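Side-chain contacts in ketol-acid reductoisomerase (NAD(+)) (uncultured archaeon GZfos26G2, PDB 4XDY), which catalyses the magnesium-dependent alkyl migration and NADH-linked reduction of (S)-2-acetolactate to (R)-2,3-dihydroxyisovalerate in branched-chain amino acid biosynthesis: residues E140-K143 and A144-G148; M176-K180 and A181-E185; M227-E231 and C232-M236; G247-R250 and M251-I255; T258-Y261 and G262-V266. All blocks are in the same frame, centred on the assembly; numbering follows the deposited sequence.

Contact 1: residues E140-K143 and A144-G148; sequences EERK and AYLEG
The guanidinium of Arg142 overlaps the end of Leu146, one helical turn further on. Leu146 CD2 lies 3.6 Å above the guanidinium plane, shifted from its centre toward the rim and nearest to NH1. Leu146 CD1 instead approaches the Arg142 chain at NE. Tyr145 meets the same group from another direction: its CD1 is 3.5 Å from Arg142 NH1, and the two planes are turned 34° apart. Arg142 CG is anti to the backbone N and the chain bends at chi2 (66°), which carries the guanidinium forward along the helix, toward its C-terminal end, to Tyr145 and Leu146. Beyond the helix, NH2 forms a salt bridge with Asp37, while Tyr145 OH bonds Ser38 OG. An alanine in place of Arg142 would probably leave Asp37 without its charged mate and uncover Leu146 CD2 on that side.

Lys143 and Glu147 run alongside each other and point the same way. Their ends form a salt bridge, Lys143 NZ to Glu147 OE2 at 3.0 Å. The lysine comes from the syn side, but well above the carboxylate plane. This pair lies on an exposed flank. On the buried flank Glu141 turns away from the contact and bonds Gln27, an NAD(+)-binding residue.

Four i to i+4 backbone bonds carry the helix, the last from Glu147 N to Lys143 O at 2.8 Å. Gly148 then leaves the helix with positive phi, and its N bonds Tyr145 O at 3.1 Å. A residue with a CB would be jammed there against the preceding carbonyl. This is a Schellman motif, closing helix 138-146 of the Rossmann domain.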
# COMPACT_ATOMS: atom_id res chain seq x y z
N GLU A 140 3.75 -10.05 -7.64
CA GLU A 140 3.40 -10.18 -6.22
C GLU A 140 2.64 -11.51 -6.00
O GLU A 140 2.78 -12.13 -4.98
CB GLU A 140 2.58 -8.97 -5.77
CG GLU A 140 3.29 -7.64 -6.05
CD GLU A 140 4.78 -7.70 -5.75
OE1 GLU A 140 5.08 -7.73 -4.54
OE2 GLU A 140 5.64 -7.66 -6.71
N GLU A 141 1.97 -11.96 -7.04
CA GLU A 141 1.35 -13.31 -7.14
C GLU A 141 2.40 -14.41 -7.02
O GLU A 141 2.25 -15.37 -6.21
CB GLU A 141 0.62 -13.42 -8.47
CG GLU A 141 0.06 -14.78 -8.81
CD GLU A 141 -0.51 -14.85 -10.21
OE1 GLU A 141 -0.66 -13.78 -10.84
OE2 GLU A 141 -0.79 -15.97 -10.69
N ARG A 142 3.51 -14.25 -7.74
CA ARG A 142 4.56 -15.21 -7.65
C ARG A 142 5.23 -15.26 -6.27
O ARG A 142 5.39 -16.32 -5.71
CB ARG A 142 5.59 -14.95 -8.75
CG ARG A 142 6.83 -15.88 -8.63
CD ARG A 142 6.40 -17.32 -8.87
NE ARG A 142 7.59 -18.18 -9.06
CZ ARG A 142 7.61 -19.50 -8.85
NH1 ARG A 142 6.56 -20.12 -8.36
NH2 ARG A 142 8.75 -20.18 -9.04
N LYS A 143 5.46 -14.10 -5.68
CA LYS A 143 5.97 -13.96 -4.36
C LYS A 143 5.10 -14.59 -3.34
O LYS A 143 5.61 -15.31 -2.43
CB LYS A 143 6.19 -12.51 -3.99
CG LYS A 143 7.44 -11.89 -4.57
CD LYS A 143 7.61 -10.46 -4.05
CE LYS A 143 8.03 -10.46 -2.58
NZ LYS A 143 6.93 -10.55 -1.59
N ALA A 144 3.79 -14.33 -3.43
CA ALA A 144 2.86 -14.95 -2.50
C ALA A 144 2.97 -16.48 -2.55
O ALA A 144 2.95 -17.17 -1.48
CB ALA A 144 1.40 -14.50 -2.77
N TYR A 145 3.06 -17.03 -3.76
CA TYR A 145 3.13 -18.47 -3.92
C TYR A 145 4.43 -19.01 -3.26
O TYR A 145 4.39 -19.96 -2.48
CB TYR A 145 3.11 -18.82 -5.40
CG TYR A 145 3.27 -20.27 -5.72
CD1 TYR A 145 4.52 -20.87 -5.68
CD2 TYR A 145 2.20 -21.05 -6.03
CE1 TYR A 145 4.68 -22.25 -5.94
CE2 TYR A 145 2.34 -22.41 -6.30
CZ TYR A 145 3.62 -22.99 -6.28
OH TYR A 145 3.75 -24.34 -6.58
N LEU A 146 5.52 -18.30 -3.50
CA LEU A 146 6.84 -18.73 -2.97
C LEU A 146 6.86 -18.58 -1.46
O LEU A 146 7.56 -19.32 -0.79
CB LEU A 146 7.94 -17.91 -3.59
CG LEU A 146 8.20 -18.32 -5.07
CD1 LEU A 146 9.26 -17.39 -5.64
CD2 LEU A 146 8.58 -19.81 -5.23
N GLU A 147 6.08 -17.64 -0.92
CA GLU A 147 5.96 -17.48 0.51
C GLU A 147 5.02 -18.45 1.24
O GLU A 147 4.88 -18.30 2.44
CB GLU A 147 5.55 -16.04 0.85
CG GLU A 147 6.74 -15.08 0.72
CD GLU A 147 6.32 -13.63 0.63
OE1 GLU A 147 5.10 -13.35 0.77
OE2 GLU A 147 7.18 -12.77 0.39
N GLY A 148 4.39 -19.39 0.54
CA GLY A 148 3.48 -20.35 1.20
C GLY A 148 2.03 -19.88 1.28
O GLY A 148 1.18 -20.51 1.89

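Contact 2: residues M176-K180 and A181-E185; sequences MHWTK and AGILE
The indole of Trp178 meets Ile183 at its edge, with Ile183 CD1 near the ring plane and 4.2 Å from CE3. One face of the indole carries the Met176 methyl, CE, 3.4 Å above the plane and displaced toward the rim. The ring end leads away from the turn, and NE1 makes a weak hydrogen bond to Glu141. The imidazole of His177 stacks on the ring of Tyr145.

Ile183 reaches back to the turn with its longer branch. CG1 stands opposite the carbonyl carbon (chi1 -65°), which brings CD1 to 3.8 Å from Trp178 CB. The CG1 carbon itself rests 3.8 Å from Thr179 CG2. The threonine hydroxyl is engaged by Asp6, which also pairs with Lys180 NZ. An alanine in place of Ile183 would probably open a gap beside Trp178 CB and Thr179 CG2, leaving the indole edge less firmly held.

The backbone turns tightly under these side chains. Trp178 O takes two donors: Gly182 N at 2.9 Å, almost straight and in the carbonyl plane, and Ala181 N in a weak, bent bond. Gly182 has positive phi, and a CB would be jammed against the carbonyl O of Ala181. Lys180 and Ala181 also pack on Ala330 and Phe329 of the second subunit.

A Schellman motif at His177 ends helix 165-175. The turn that follows feeds strand 183-185, which runs parallel to strand 153-157. This is a helix-to-strand connection of the Rossmann domain.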
# COMPACT_ATOMS: atom_id res chain seq x y z
N MET A 176 -2.20 -23.20 -8.45
CA MET A 176 -1.49 -21.88 -8.27
C MET A 176 -1.59 -21.31 -6.90
O MET A 176 -1.00 -20.26 -6.61
CB MET A 176 -1.95 -20.87 -9.35
CG MET A 176 -1.54 -21.30 -10.73
SD MET A 176 -1.88 -20.19 -12.10
CE MET A 176 -3.67 -20.30 -12.18
N HIS A 177 -2.27 -22.03 -5.99
CA HIS A 177 -2.37 -21.68 -4.57
C HIS A 177 -3.22 -20.43 -4.26
O HIS A 177 -3.17 -19.86 -3.14
CB HIS A 177 -1.00 -21.57 -3.91
CG HIS A 177 -0.19 -22.85 -3.90
ND1 HIS A 177 0.99 -22.96 -3.21
CD2 HIS A 177 -0.39 -24.05 -4.49
CE1 HIS A 177 1.49 -24.19 -3.38
NE2 HIS A 177 0.70 -24.85 -4.19
N TRP A 178 -4.01 -20.01 -5.23
CA TRP A 178 -4.88 -18.83 -5.04
C TRP A 178 -5.98 -19.17 -4.03
O TRP A 178 -6.49 -18.33 -3.35
CB TRP A 178 -5.54 -18.40 -6.34
CG TRP A 178 -4.62 -17.96 -7.47
CD1 TRP A 178 -3.26 -17.87 -7.46
CD2 TRP A 178 -5.03 -17.66 -8.80
NE1 TRP A 178 -2.78 -17.55 -8.71
CE2 TRP A 178 -3.83 -17.38 -9.55
CE3 TRP A 178 -6.25 -17.60 -9.44
CZ2 TRP A 178 -3.87 -17.09 -10.91
CZ3 TRP A 178 -6.27 -17.29 -10.78
CH2 TRP A 178 -5.08 -17.04 -11.48
N THR A 179 -6.33 -20.46 -3.96
CA THR A 179 -7.29 -20.94 -2.96
C THR A 179 -6.85 -20.73 -1.54
O THR A 179 -7.70 -20.69 -0.64
CB THR A 179 -7.55 -22.48 -3.20
OG1 THR A 179 -6.31 -23.15 -3.45
CG2 THR A 179 -8.41 -22.67 -4.35
N LYS A 180 -5.55 -20.52 -1.29
CA LYS A 180 -5.12 -20.19 0.04
C LYS A 180 -5.65 -18.83 0.52
O LYS A 180 -5.91 -18.60 1.72
CB LYS A 180 -3.63 -20.33 0.20
CG LYS A 180 -3.14 -21.75 -0.07
CD LYS A 180 -1.68 -21.85 0.22
CE LYS A 180 -1.09 -23.13 -0.32
NZ LYS A 180 -1.65 -24.28 0.43
N ALA A 181 -5.81 -17.90 -0.42
CA ALA A 181 -6.44 -16.63 -0.10
C ALA A 181 -7.95 -16.73 -0.30
O ALA A 181 -8.73 -16.19 0.50
CB ALA A 181 -5.85 -15.52 -1.03
N GLY A 182 -8.35 -17.38 -1.39
CA GLY A 182 -9.75 -17.61 -1.67
C GLY A 182 -10.15 -17.29 -3.07
O GLY A 182 -9.61 -16.37 -3.72
N ILE A 183 -11.10 -18.07 -3.55
CA ILE A 183 -11.65 -17.98 -4.92
C ILE A 183 -13.15 -17.68 -4.83
O ILE A 183 -13.94 -18.24 -3.98
CB ILE A 183 -11.42 -19.33 -5.68
CG1 ILE A 183 -9.94 -19.55 -5.86
CG2 ILE A 183 -12.23 -19.52 -6.93
CD1 ILE A 183 -9.29 -18.59 -6.78
N LEU A 184 -13.57 -16.76 -5.67
CA LEU A 184 -14.98 -16.44 -5.89
C LEU A 184 -15.38 -16.85 -7.27
O LEU A 184 -14.69 -16.52 -8.27
CB LEU A 184 -15.23 -14.92 -5.77
CG LEU A 184 -14.72 -14.32 -4.47
CD1 LEU A 184 -14.96 -12.82 -4.54
CD2 LEU A 184 -15.43 -14.96 -3.27
N GLU A 185 -16.52 -17.55 -7.38
CA GLU A 185 -17.11 -17.79 -8.68
C GLU A 185 -17.95 -16.69 -9.16
O GLU A 185 -18.69 -16.04 -8.35
CB GLU A 185 -17.93 -19.08 -8.63
CG GLU A 185 -17.09 -20.28 -8.25
CD GLU A 185 -17.82 -21.61 -8.53
OE1 GLU A 185 -17.86 -22.07 -9.70
OE2 GLU A 185 -18.40 -22.13 -7.57

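Contact 3: residues M227-E231 and C232-M236; sequences MAYFE and CVHEM. With HIO (N-hydroxy-N-isopropyloxamic acid), chain I.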
# COMPACT_ATOMS: atom_id res chain seq x y z
N MET A 227 10.85 15.38 1.06
CA MET A 227 9.88 15.31 2.19
C MET A 227 8.50 14.86 1.72
O MET A 227 7.92 13.95 2.29
CB MET A 227 9.90 16.66 2.88
CG MET A 227 9.09 16.70 4.18
SD MET A 227 9.09 18.37 4.87
CE MET A 227 10.82 18.51 5.31
N ALA A 228 8.01 15.44 0.61
CA ALA A 228 6.78 15.05 -0.02
C ALA A 228 6.80 13.64 -0.46
O ALA A 228 5.84 12.91 -0.29
CB ALA A 228 6.45 15.99 -1.16
N TYR A 229 7.94 13.16 -0.98
CA TYR A 229 8.06 11.72 -1.27
C TYR A 229 7.94 10.75 -0.12
O TYR A 229 7.22 9.77 -0.21
CB TYR A 229 9.38 11.42 -2.10
CG TYR A 229 9.46 9.96 -2.44
CD1 TYR A 229 10.15 9.06 -1.68
CD2 TYR A 229 8.98 9.50 -3.63
CE1 TYR A 229 10.16 7.70 -1.97
CE2 TYR A 229 9.00 8.19 -3.96
CZ TYR A 229 9.58 7.29 -3.16
OH TYR A 229 9.56 5.98 -3.54
N PHE A 230 8.64 11.01 0.99
CA PHE A 230 8.62 10.13 2.10
C PHE A 230 7.18 10.13 2.70
O PHE A 230 6.67 9.10 3.11
CB PHE A 230 9.56 10.58 3.15
CG PHE A 230 11.06 10.29 2.83
CD1 PHE A 230 11.43 9.10 2.20
CD2 PHE A 230 12.02 11.16 3.20
CE1 PHE A 230 12.79 8.78 1.96
CE2 PHE A 230 13.37 10.90 2.94
CZ PHE A 230 13.72 9.72 2.34
N GLU A 231 6.59 11.30 2.77
CA GLU A 231 5.23 11.43 3.36
C GLU A 231 4.17 10.79 2.49
O GLU A 231 3.28 10.16 3.02
CB GLU A 231 4.88 12.89 3.56
CG GLU A 231 3.55 13.14 4.23
CD GLU A 231 3.50 12.75 5.67
OE1 GLU A 231 4.51 12.86 6.39
OE2 GLU A 231 2.45 12.27 6.15
N CYS A 232 4.14 11.06 1.18
CA CYS A 232 3.01 10.70 0.33
C CYS A 232 3.18 9.37 -0.39
O CYS A 232 2.21 8.81 -0.83
CB CYS A 232 2.75 11.79 -0.71
SG CYS A 232 2.28 13.41 -0.08
N VAL A 233 4.41 8.91 -0.57
CA VAL A 233 4.67 7.67 -1.32
C VAL A 233 5.35 6.60 -0.50
O VAL A 233 4.76 5.52 -0.33
CB VAL A 233 5.52 7.97 -2.60
CG1 VAL A 233 5.69 6.69 -3.42
CG2 VAL A 233 4.86 9.07 -3.43
N HIS A 234 6.54 6.84 0.07
CA HIS A 234 7.21 5.78 0.79
C HIS A 234 6.37 5.27 1.99
O HIS A 234 6.23 4.09 2.18
CB HIS A 234 8.57 6.27 1.30
CG HIS A 234 9.41 5.21 1.88
ND1 HIS A 234 10.24 4.41 1.10
CD2 HIS A 234 9.54 4.76 3.16
CE1 HIS A 234 10.79 3.49 1.87
NE2 HIS A 234 10.48 3.73 3.12
N GLU A 235 5.73 6.17 2.72
CA GLU A 235 4.95 5.74 3.90
C GLU A 235 3.65 5.05 3.53
O GLU A 235 3.11 4.25 4.29
CB GLU A 235 4.70 6.93 4.80
CG GLU A 235 4.24 6.47 6.19
CD GLU A 235 4.17 7.57 7.21
OE1 GLU A 235 4.65 8.69 7.00
OE2 GLU A 235 3.58 7.27 8.31
N MET A 236 3.16 5.25 2.31
CA MET A 236 1.90 4.62 1.92
C MET A 236 1.94 3.12 2.02
O MET A 236 0.96 2.46 2.46
CB MET A 236 1.55 5.03 0.53
CG MET A 236 0.23 4.54 -0.03
SD MET A 236 -1.21 5.28 0.86
CE MET A 236 -1.39 6.70 -0.15
C1 HIO I . 0.67 9.62 12.93
O11 HIO I . 0.42 10.68 13.46
O12 HIO I . 0.42 8.50 13.33
C2 HIO I . 1.59 9.76 11.72
O2 HIO I . 2.27 10.81 11.64
N3 HIO I . 1.75 8.86 10.80
O3 HIO I . 2.99 9.08 9.98
C4 HIO I . 0.89 7.72 10.56
C41 HIO I . 0.33 7.65 9.13
C42 HIO I . 1.76 6.52 10.91
O HOH W 1 10.19 4.12 -1.69
O HOH W 2 4.60 10.94 8.31
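Tyr229 O accepts two backbone donors, Val233 N at 3.0 Å and His234 N also at 3.0 Å. The second bond spans five residues, as does Glu235 N to Phe230 O. The helix therefore widens into a pi-type turn at 232-234. Glu231 O, buried here, has no partner in the model.

Tyr229 points forward along the helix, with CG anti to the backbone N (chi1 -178°). Val233 CB lies over one face of the ring in a CH-pi contact, 4.1 Å from the centroid and displaced toward the rim. Val233 CG1 touches CE2 of the ring. His234 CB comes obliquely to Tyr229 CE1, and stands at the edge of the Phe230 ring. Water 1 joins Tyr229 OH to His234 ND1, lying in the plane of both rings. Tyr229 OH also bonds Arg326, and the rings of His234 and Trp244 of the second subunit meet.

On the opposite flank the carboxylates of Glu231 and Glu235 come together, their OE1 atoms 4.2 Å apart. Water 2 donates to both, at 2.7 Å to Glu231 OE1 and 2.6 Å to Glu235 OE1. This shared donor probably eases the closeness of like charges. Glu235 is extended beyond CG, and its OE2 comes 2.5 Å from O3 of the bound N-hydroxy-N-isopropyloxamic acid. Ala136 of the second subunit packs on Glu235.

Both glutamates are predicted ligands of the second magnesium. With Glu235 in the inhibitor pocket and Ala136 of the second subunit against it, this is consistent with the widened helix lining the active site where the two subunits meet.

Contact 4: residues G247-R250 and M251-I255; sequences GIKR and MAEVI. With NAI (1,4-dihydronicotinamide adenine dinucleotide), chain L; HIO (N-hydroxy-N-isopropyloxamic acid), chain I.
Arg250 and Glu253 meet at roughly a right angle, their guanidinium and carboxylate planes 77° apart. The acid comes to the edge of the guanidinium. Glu253 OE1 lies in its plane, 3.2 Å from Arg250 NH1, and the salt bridge is fairly straight. Val254 instead takes a face: its CG2 sits 3.5 Å above the plane, over the centre. One residue thus meets the flat group at its rim and the next covers it. The bend at chi2 of Arg250 (54°) brings the chain over this turn of the helix. Lys249 stays extended and slants past Glu253, with CE 3.4 Å from OE2. Its NZ is 4.5 Å from that oxygen, beyond a salt bridge.

The backbone holds by i to i+4 bonds, among them Ala252 N to Ile248 O at 2.8 Å. The helix is kinked here: lacking partners in the turn before, the amides of Ile248 and Lys249 bond Glu319 of the second subunit. Ile255 leaves the helix.

Glu253 probably tempers the positive charges of Arg250 and Lys249 on the exposed flank. Ile255 CG2 gives the inhibitor an apolar surface, 3.9 Å from its C4, while Val254 O lies beside the nicotinamide amide oxygen.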
# COMPACT_ATOMS: atom_id res chain seq x y z
N GLY A 247 -7.27 -4.75 8.63
CA GLY A 247 -8.30 -3.79 8.27
C GLY A 247 -8.02 -2.35 8.69
O GLY A 247 -6.98 -2.03 9.29
N ILE A 248 -9.02 -1.49 8.44
CA ILE A 248 -8.91 -0.10 8.94
C ILE A 248 -8.78 -0.13 10.44
O ILE A 248 -8.07 0.71 11.02
CB ILE A 248 -10.10 0.73 8.48
CG1 ILE A 248 -10.17 0.75 6.96
CG2 ILE A 248 -10.06 2.14 9.08
CD1 ILE A 248 -11.57 1.03 6.47
N LYS A 249 -9.44 -1.10 11.12
CA LYS A 249 -9.31 -1.20 12.56
C LYS A 249 -7.86 -1.27 13.08
O LYS A 249 -7.46 -0.56 14.01
CB LYS A 249 -10.00 -2.51 13.02
CG LYS A 249 -9.90 -2.67 14.51
CD LYS A 249 -10.76 -3.84 15.00
CE LYS A 249 -10.24 -4.27 16.37
NZ LYS A 249 -11.31 -4.92 17.16
N ARG A 250 -7.06 -2.15 12.49
CA ARG A 250 -5.65 -2.29 12.87
C ARG A 250 -4.86 -1.02 12.62
O ARG A 250 -4.09 -0.55 13.42
CB ARG A 250 -5.01 -3.42 12.07
CG ARG A 250 -3.53 -3.71 12.31
CD ARG A 250 -3.27 -3.93 13.77
NE ARG A 250 -1.90 -4.16 14.13
CZ ARG A 250 -1.39 -3.90 15.34
NH1 ARG A 250 -2.11 -3.39 16.37
NH2 ARG A 250 -0.13 -4.14 15.52
N MET A 251 -5.05 -0.49 11.43
CA MET A 251 -4.34 0.73 11.08
C MET A 251 -4.66 1.88 12.02
O MET A 251 -3.76 2.57 12.50
CB MET A 251 -4.60 1.03 9.60
CG MET A 251 -3.76 2.19 9.04
SD MET A 251 -4.53 3.81 9.18
CE MET A 251 -5.60 3.75 7.74
N ALA A 252 -5.95 2.11 12.29
CA ALA A 252 -6.38 3.15 13.17
C ALA A 252 -5.82 2.97 14.61
O ALA A 252 -5.66 3.96 15.32
CB ALA A 252 -7.91 3.20 13.23
N GLU A 253 -5.59 1.76 15.02
CA GLU A 253 -5.03 1.46 16.35
C GLU A 253 -3.56 1.88 16.45
O GLU A 253 -3.09 2.35 17.47
CB GLU A 253 -5.01 -0.10 16.60
CG GLU A 253 -6.28 -0.67 17.09
CD GLU A 253 -6.26 -2.20 17.15
OE1 GLU A 253 -5.21 -2.89 16.90
OE2 GLU A 253 -7.36 -2.73 17.35
N VAL A 254 -2.85 1.73 15.35
CA VAL A 254 -1.38 1.94 15.31
C VAL A 254 -1.02 3.43 15.08
O VAL A 254 -0.16 3.98 15.76
CB VAL A 254 -0.69 1.01 14.29
CG1 VAL A 254 0.77 1.39 14.13
CG2 VAL A 254 -0.91 -0.47 14.67
N ILE A 255 -1.72 4.10 14.16
CA ILE A 255 -1.50 5.54 13.94
C ILE A 255 -1.79 6.29 15.24
O ILE A 255 -2.48 5.78 16.11
CB ILE A 255 -2.30 6.10 12.76
CG1 ILE A 255 -3.84 6.08 13.04
CG2 ILE A 255 -2.03 5.29 11.51
CD1 ILE A 255 -4.61 6.53 11.85
PA NAI L . 0.19 6.14 21.89
O1A NAI L . -1.26 6.61 21.60
O2A NAI L . 0.55 4.74 21.57
O5B NAI L . 0.45 6.40 23.45
C5B NAI L . 1.66 5.96 24.11
C4B NAI L . 1.31 5.42 25.48
O4B NAI L . 0.85 6.57 26.23
C3B NAI L . 0.13 4.45 25.54
O3B NAI L . 0.48 3.12 25.22
C2B NAI L . -0.24 4.58 27.05
O2B NAI L . 0.46 3.67 27.90
C1B NAI L . 0.12 6.03 27.32
N9A NAI L . -1.10 6.88 27.50
C8A NAI L . -2.20 6.92 26.72
N7A NAI L . -3.11 7.84 27.18
C5A NAI L . -2.55 8.35 28.32
C6A NAI L . -2.98 9.32 29.31
N6A NAI L . -4.19 9.89 29.19
N1A NAI L . -2.14 9.64 30.33
C2A NAI L . -0.97 9.01 30.46
N3A NAI L . -0.49 8.11 29.56
C4A NAI L . -1.25 7.75 28.51
O3 NAI L . 1.13 7.28 21.26
PN NAI L . 1.77 7.18 19.74
O1N NAI L . 2.90 6.17 19.79
O2N NAI L . 0.69 6.93 18.72
O5D NAI L . 2.26 8.66 19.58
C5D NAI L . 3.42 9.22 20.26
C4D NAI L . 4.02 10.38 19.53
O4D NAI L . 4.56 9.86 18.26
C3D NAI L . 3.07 11.44 19.16
O3D NAI L . 3.73 12.74 19.23
C2D NAI L . 2.70 11.15 17.70
O2D NAI L . 2.22 12.21 16.89
C1D NAI L . 4.08 10.69 17.17
N1N NAI L . 4.02 9.78 16.03
C2N NAI L . 3.34 8.64 16.03
C3N NAI L . 3.29 7.74 14.98
C7N NAI L . 2.61 6.50 15.10
O7N NAI L . 1.62 6.24 15.87
N7N NAI L . 3.22 5.48 14.55
C4N NAI L . 4.16 8.04 13.81
C5N NAI L . 5.08 9.10 13.97
C6N NAI L . 5.01 9.97 15.03
C1 HIO I . 0.67 9.62 12.93
O11 HIO I . 0.42 10.68 13.46
O12 HIO I . 0.42 8.50 13.33
C2 HIO I . 1.59 9.76 11.72
O2 HIO I . 2.27 10.81 11.64
N3 HIO I . 1.75 8.86 10.80
O3 HIO I . 2.99 9.08 9.98
C4 HIO I . 0.89 7.72 10.56
C41 HIO I . 0.33 7.65 9.13
C42 HIO I . 1.76 6.52 10.91

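Contact 5: residues T258-Y261 and G262-V266; sequences TAEY and GMWAV. With HIO (N-hydroxy-N-isopropyloxamic acid), chain I.
These residues belong to helix 257-270 of the all-helical, knotted C-terminal domain. Its regular i to i+4 backbone bonds come first. Met263 N to Ala259 O is short, at 2.7 Å. Ala265 N reaches Tyr261 O at 2.8 Å, nearly along the C=O axis. Gly262 N likewise bonds Thr258 O.

Apolar contacts follow. Ala265 CB sits over one face of the Tyr261 ring in a CH-pi contact, 4.2 Å from the centroid and 14° off the normal. The ring of Tyr261 also stacks on Trp295 of the second subunit. Met263 bends at chi3 (55°), which carries CE over the Trp264 ring, 3.5 Å above its plane, and to 4.1 Å from Glu260 CG.

The bound inhibitor is met by van der Waals contact: Ala259 CB lies 3.4 Å from its O11.

Two polar ends are bonded across the subunit interface. Thr258 OG1 bonds Asp87 and Trp295 of the second subunit. Glu260 OE1 makes a salt bridge to Arg310 of that subunit.

The other carboxylate oxygen, Glu260 OE2, is tied back to the same helix. Water 3 donates to it at 2.6 Å and accepts from Trp264 NE1 at 2.8 Å, lying in the indole plane.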
# COMPACT_ATOMS: atom_id res chain seq x y z
N THR A 258 -4.04 11.72 16.99
CA THR A 258 -4.06 12.92 16.17
C THR A 258 -4.38 12.56 14.71
O THR A 258 -5.24 13.21 14.04
CB THR A 258 -2.68 13.66 16.22
OG1 THR A 258 -2.42 13.99 17.59
CG2 THR A 258 -2.71 14.90 15.43
N ALA A 259 -3.67 11.54 14.22
CA ALA A 259 -3.85 11.11 12.84
C ALA A 259 -5.26 10.46 12.62
O ALA A 259 -5.88 10.60 11.57
CB ALA A 259 -2.78 10.10 12.43
N GLU A 260 -5.67 9.64 13.58
CA GLU A 260 -7.01 9.00 13.54
C GLU A 260 -8.15 10.03 13.50
O GLU A 260 -9.06 9.92 12.67
CB GLU A 260 -7.16 8.06 14.75
CG GLU A 260 -8.33 7.11 14.64
CD GLU A 260 -8.50 6.28 15.92
OE1 GLU A 260 -7.89 6.62 16.97
OE2 GLU A 260 -9.28 5.29 15.87
N TYR A 261 -8.05 11.07 14.34
CA TYR A 261 -8.94 12.23 14.29
C TYR A 261 -8.88 12.87 12.94
O TYR A 261 -9.90 13.13 12.30
CB TYR A 261 -8.61 13.24 15.36
CG TYR A 261 -9.47 14.48 15.27
CD1 TYR A 261 -10.87 14.47 15.59
CD2 TYR A 261 -8.91 15.68 14.96
CE1 TYR A 261 -11.61 15.64 15.47
CE2 TYR A 261 -9.65 16.83 14.86
CZ TYR A 261 -11.02 16.80 15.15
OH TYR A 261 -11.75 18.00 15.03
N GLY A 262 -7.68 13.15 12.44
CA GLY A 262 -7.54 13.77 11.12
C GLY A 262 -8.16 12.94 10.04
O GLY A 262 -8.78 13.48 9.12
N MET A 263 -7.92 11.65 10.07
CA MET A 263 -8.48 10.74 9.08
C MET A 263 -10.02 10.92 8.92
O MET A 263 -10.52 11.07 7.81
CB MET A 263 -8.13 9.32 9.48
CG MET A 263 -8.76 8.22 8.64
SD MET A 263 -8.21 6.52 8.87
CE MET A 263 -8.47 6.33 10.62
N TRP A 264 -10.72 10.88 10.07
CA TRP A 264 -12.18 11.02 10.08
C TRP A 264 -12.66 12.43 9.91
O TRP A 264 -13.72 12.67 9.24
CB TRP A 264 -12.77 10.30 11.33
CG TRP A 264 -12.48 8.84 11.39
CD1 TRP A 264 -11.92 8.19 12.43
CD2 TRP A 264 -12.72 7.85 10.39
NE1 TRP A 264 -11.79 6.87 12.17
CE2 TRP A 264 -12.26 6.63 10.92
CE3 TRP A 264 -13.19 7.89 9.09
CZ2 TRP A 264 -12.27 5.43 10.22
CZ3 TRP A 264 -13.23 6.65 8.37
CH2 TRP A 264 -12.76 5.45 8.95
N ALA A 265 -11.92 13.40 10.45
CA ALA A 265 -12.34 14.81 10.27
C ALA A 265 -12.15 15.34 8.89
O ALA A 265 -12.95 16.09 8.40
CB ALA A 265 -11.70 15.67 11.32
N VAL A 266 -11.01 15.01 8.25
CA VAL A 266 -10.60 15.62 7.03
C VAL A 266 -10.66 14.72 5.78
O VAL A 266 -10.86 15.20 4.66
CB VAL A 266 -9.17 16.23 7.22
CG1 VAL A 266 -8.70 16.89 5.96
CG2 VAL A 266 -9.15 17.20 8.40
C1 HIO I . 0.67 9.62 12.93
O11 HIO I . 0.42 10.68 13.46
O12 HIO I . 0.42 8.50 13.33
C2 HIO I . 1.59 9.76 11.72
O2 HIO I . 2.27 10.81 11.64
N3 HIO I . 1.75 8.86 10.80
O3 HIO I . 2.99 9.08 9.98
C4 HIO I . 0.89 7.72 10.56
C41 HIO I . 0.33 7.65 9.13
C42 HIO I . 1.76 6.52 10.91
O HOH W 3 -11.07 4.87 13.98

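In the fold
The five contacts run in series along the chain. Each is local and closes no long loop, so none nests in or crosses another. Contacts 1 and 2 lie in the Rossmann domain and touch each other, which ties the end of helix 138-146 to the turn before strand 183-185. Contacts 3 to 5 lie in the C-terminal domain. Contacts 3 and 4 share helix 225-254, their centres about 19 Å apart. Contact 5 lies on the next helix, 257-270, and packs against contact 4 through Met251 and Met263. Contacts 3, 4 and 5 all touch the bound inhibitor; contact 2 also meets the second subunit, as they do. The centres of contacts 1 and 5 are about 34 Å apart.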